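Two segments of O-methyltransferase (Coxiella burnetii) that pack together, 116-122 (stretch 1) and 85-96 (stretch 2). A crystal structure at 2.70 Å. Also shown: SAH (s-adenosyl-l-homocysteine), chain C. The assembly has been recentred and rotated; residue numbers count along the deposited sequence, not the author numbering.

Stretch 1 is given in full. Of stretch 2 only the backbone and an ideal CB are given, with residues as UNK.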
# COMPACT_ATOMS: atom_id res chain seq x y z
N ASP A 116 14.50 -21.40 10.13
CA ASP A 116 15.41 -21.49 9.00
C ASP A 116 15.39 -20.24 8.13
O ASP A 116 16.34 -19.97 7.39
CB ASP A 116 15.10 -22.74 8.16
CG ASP A 116 15.47 -24.02 8.87
OD1 ASP A 116 16.49 -24.03 9.60
OD2 ASP A 116 14.74 -25.03 8.70
N LYS A 117 14.31 -19.47 8.23
CA LYS A 117 14.16 -18.27 7.41
C LYS A 117 14.55 -16.99 8.14
O LYS A 117 15.05 -16.05 7.53
CB LYS A 117 12.73 -18.15 6.88
CG LYS A 117 12.41 -19.15 5.79
CD LYS A 117 10.99 -18.98 5.28
CE LYS A 117 10.69 -19.96 4.17
NZ LYS A 117 9.29 -19.83 3.68
N ILE A 118 14.33 -16.95 9.46
CA ILE A 118 14.65 -15.76 10.23
C ILE A 118 15.93 -15.92 11.03
O ILE A 118 16.14 -16.95 11.67
CB ILE A 118 13.50 -15.37 11.19
CG1 ILE A 118 12.19 -15.19 10.42
CG2 ILE A 118 13.86 -14.10 11.96
CD1 ILE A 118 11.02 -14.81 11.29
N GLY A 119 16.79 -14.91 10.98
CA GLY A 119 18.02 -14.90 11.75
C GLY A 119 18.18 -13.61 12.53
O GLY A 119 18.14 -12.51 11.96
N LEU A 120 18.37 -13.73 13.84
CA LEU A 120 18.52 -12.58 14.71
C LEU A 120 19.94 -12.03 14.72
O LEU A 120 20.89 -12.75 15.00
CB LEU A 120 18.10 -12.94 16.14
CG LEU A 120 18.47 -11.94 17.23
CD1 LEU A 120 17.83 -10.58 16.97
CD2 LEU A 120 18.08 -12.46 18.60
N ARG A 121 20.07 -10.74 14.41
CA ARG A 121 21.34 -10.05 14.55
C ARG A 121 21.27 -9.15 15.78
O ARG A 121 20.75 -8.04 15.72
CB ARG A 121 21.65 -9.23 13.30
CG ARG A 121 21.67 -10.04 12.01
CD ARG A 121 22.84 -11.02 11.95
NE ARG A 121 22.73 -11.93 10.81
CZ ARG A 121 22.19 -13.14 10.86
NH1 ARG A 121 21.73 -13.62 12.01
NH2 ARG A 121 22.12 -13.89 9.77
N LEU A 122 21.80 -9.64 16.90
CA LEU A 122 21.73 -8.91 18.16
C LEU A 122 22.91 -7.96 18.34
O LEU A 122 23.98 -8.36 18.78
CB LEU A 122 21.64 -9.89 19.32
CG LEU A 122 21.29 -9.29 20.68
CD1 LEU A 122 20.01 -8.47 20.58
CD2 LEU A 122 21.14 -10.38 21.74
N UNK A 85 5.22 -14.59 5.07
CA UNK A 85 4.88 -14.28 3.68
C UNK A 85 6.02 -14.60 2.73
O UNK A 85 5.83 -14.64 1.51
CB UNK A 85 4.50 -12.80 3.55
N UNK A 86 7.20 -14.83 3.29
CA UNK A 86 8.39 -15.16 2.51
C UNK A 86 8.17 -16.36 1.60
O UNK A 86 7.56 -17.35 2.00
CB UNK A 86 9.57 -15.43 3.44
N UNK A 87 8.67 -16.27 0.36
CA UNK A 87 8.68 -17.44 -0.53
C UNK A 87 9.63 -18.51 0.01
O UNK A 87 10.42 -18.20 0.90
CB UNK A 87 9.09 -17.04 -1.95
N UNK A 88 9.55 -19.72 -0.52
CA UNK A 88 10.28 -20.86 0.04
C UNK A 88 11.77 -20.59 0.26
O UNK A 88 12.37 -21.08 1.21
CB UNK A 88 10.12 -22.07 -0.88
N UNK A 89 12.37 -19.81 -0.64
CA UNK A 89 13.80 -19.55 -0.60
C UNK A 89 14.14 -18.17 -0.04
O UNK A 89 15.25 -17.67 -0.22
CB UNK A 89 14.39 -19.69 -2.01
N UNK A 90 13.17 -17.55 0.63
CA UNK A 90 13.37 -16.22 1.18
C UNK A 90 13.93 -16.25 2.59
O UNK A 90 13.71 -17.20 3.34
CB UNK A 90 12.05 -15.45 1.17
N UNK A 91 14.68 -15.22 2.94
CA UNK A 91 15.21 -15.09 4.29
C UNK A 91 15.01 -13.68 4.83
O UNK A 91 14.93 -12.72 4.07
CB UNK A 91 16.70 -15.46 4.31
N UNK A 92 14.92 -13.58 6.15
CA UNK A 92 14.76 -12.30 6.82
C UNK A 92 15.70 -12.23 8.01
O UNK A 92 15.72 -13.13 8.84
CB UNK A 92 13.31 -12.09 7.26
N UNK A 93 16.50 -11.17 8.08
CA UNK A 93 17.30 -10.93 9.27
C UNK A 93 16.68 -9.79 10.07
O UNK A 93 16.27 -8.78 9.51
CB UNK A 93 18.75 -10.61 8.90
N UNK A 94 16.61 -9.98 11.38
CA UNK A 94 15.96 -9.00 12.24
C UNK A 94 16.95 -8.43 13.25
O UNK A 94 17.76 -9.16 13.82
CB UNK A 94 14.77 -9.63 12.96
N UNK A 95 16.89 -7.12 13.45
CA UNK A 95 17.88 -6.43 14.27
C UNK A 95 17.29 -5.85 15.54
O UNK A 95 16.22 -5.25 15.53
CB UNK A 95 18.54 -5.31 13.46
N UNK A 96 18.01 -6.03 16.64
CA UNK A 96 17.66 -5.41 17.90
C UNK A 96 18.87 -5.51 18.83
O UNK A 96 19.84 -6.19 18.52
CB UNK A 96 16.42 -6.07 18.52
N SAH C . 8.87 -3.97 14.57
CA SAH C . 8.78 -4.22 15.99
CB SAH C . 8.84 -2.92 16.78
CG SAH C . 10.10 -2.68 17.59
SD SAH C . 10.10 -1.28 18.70
C SAH C . 7.51 -4.93 16.30
O SAH C . 7.08 -4.92 17.48
OXT SAH C . 6.88 -5.53 15.40
C5' SAH C . 11.76 -0.63 18.85
C4' SAH C . 12.82 -1.58 19.02
O4' SAH C . 14.09 -0.98 18.58
C3' SAH C . 12.99 -1.91 20.45
O3' SAH C . 12.86 -3.26 20.61
C2' SAH C . 14.36 -1.48 20.78
O2' SAH C . 14.96 -2.39 21.61
C1' SAH C . 15.04 -1.46 19.46
N9 SAH C . 16.26 -0.66 19.38
C8 SAH C . 16.50 0.51 19.99
N7 SAH C . 17.73 0.91 19.64
C5 SAH C . 18.27 0.00 18.81
C6 SAH C . 19.50 -0.10 18.15
N6 SAH C . 20.50 0.91 18.29
N1 SAH C . 19.73 -1.17 17.37
C2 SAH C . 18.80 -2.13 17.22
N3 SAH C . 17.62 -2.06 17.84
C4 SAH C . 17.33 -1.01 18.64

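Position 85 points its CB away from stretch 1, with nothing there within 5.5 Å, so the contact sets no requirement; the residue is Ala-85. At 86 the CB points toward stretch 1 and lies 4.2 Å from Lys-117 CD, beside a methylene chain that invites an aliphatic residue. Leu-86 fits: its CD1 lies 4.1 Å from Lys-117 CB, while the ammonium group makes a weak hydrogen bond from Lys-117 NZ to Leu-86 O (3.5 Å), and a water bridges the same two atoms.

Positions 87 to 90 form a type I turn. At 87, phi of -67° would admit proline among many others, and the CB points away. Pro-87 occupies it, and its carbonyl accepts a second weak bond, 3.4 Å from Lys-117 NZ to Pro-87 O. The CBs of 88 and 89 also point away, so stretch 1 asks little of them; as the two corner positions of the turn they commonly carry polar residues, and they are Lys-88 and Asp-89. The backbone at 90 (-89/151) does not demand glycine, yet Gly-90 is found, with its O 3.4 Å from Lys-117 CG.

From 91 the chain is a strand parallel to 118-122. The CB at 91 points sideways, 3.7 Å from Lys-117 O; a beta-branched residue would suit the extended backbone, and Thr-91 is one. At 92 the CB lies 4.6 Å from Ile-118 CG1, favouring an aliphatic side chain. Leu-92 places CD2 4.3 Å from Ile-118 CG2, and its backbone N donates to Lys-117 O (2.8 Å).

Position 93 lies on the other face, beside Gly-119, which has no side chain of its own; the Arg-121 side chain folds back over it and offers position 93 an apolar and flat surface to pack against. The ideal CB of 93 lies 4.3 Å from Arg-121 CG. Valine, isoleucine or threonine could fit. Ile-93 lays its CG2 over one face of the guanidinium, 3.8 Å from Arg-121 NH2.

At 94 the CB returns to the face of Ile-118 and Leu-120, 4.7 Å from Ile-118 CG2, so a small branched residue, valine or threonine, is apt. Thr-94 sets its CG2 3.9 Å from Ile-118 CG2 and 4.2 Å from Leu-120 CD1, while OG1 bonds elsewhere in the structure. Its N donates to Gly-119 O (3.0 Å) and its O accepts from Arg-121 N (2.9 Å).

At 95 the CB, 4.2 Å from Arg-121 O, leaves the choice broad; it is Cys-95. At 96 the neighbouring leucines would suggest an apolar residue, but the ribose of SAH lies nearby, and its hydroxyls call for an acceptor. Asp-96 takes both, OD1 from SAH O2' (2.8 Å) and OD2 from SAH O3' (2.7 Å).

Stretch 2 85-96: ALPKDGTLITCD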
# COMPACT_ATOMS: atom_id res chain seq x y z
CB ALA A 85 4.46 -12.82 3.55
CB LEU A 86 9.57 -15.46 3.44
CG LEU A 86 10.33 -14.29 4.05
CD1 LEU A 86 11.33 -14.80 5.08
CD2 LEU A 86 11.03 -13.47 2.97
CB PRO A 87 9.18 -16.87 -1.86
CG PRO A 87 9.88 -15.61 -1.51
CD PRO A 87 9.18 -15.06 -0.31
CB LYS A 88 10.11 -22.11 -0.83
CG LYS A 88 10.78 -22.02 -2.19
CD LYS A 88 10.85 -23.39 -2.87
CE LYS A 88 11.70 -24.37 -2.06
NZ LYS A 88 11.86 -25.68 -2.76
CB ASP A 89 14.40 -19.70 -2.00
CG ASP A 89 13.72 -18.81 -3.04
OD1 ASP A 89 12.47 -18.75 -3.06
OD2 ASP A 89 14.44 -18.16 -3.83
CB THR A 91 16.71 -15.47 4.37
OG1 THR A 91 17.48 -14.60 3.53
CG2 THR A 91 16.92 -16.92 3.96
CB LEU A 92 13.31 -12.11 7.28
CG LEU A 92 12.90 -10.78 7.94
CD1 LEU A 92 11.40 -10.55 7.80
CD2 LEU A 92 13.33 -10.71 9.41
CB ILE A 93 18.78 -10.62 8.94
CG1 ILE A 93 18.90 -9.30 8.18
CG2 ILE A 93 19.39 -11.75 8.14
CD1 ILE A 93 20.31 -9.03 7.71
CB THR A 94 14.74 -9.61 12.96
OG1 THR A 94 14.15 -8.64 13.82
CG2 THR A 94 15.14 -10.84 13.77
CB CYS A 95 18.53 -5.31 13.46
SG CYS A 95 19.11 -5.80 11.83
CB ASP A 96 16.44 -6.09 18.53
CG ASP A 96 15.66 -5.16 19.44
OD1 ASP A 96 16.28 -4.46 20.27
OD2 ASP A 96 14.42 -5.10 19.33
O HOH W 1 7.49 -18.40 4.90
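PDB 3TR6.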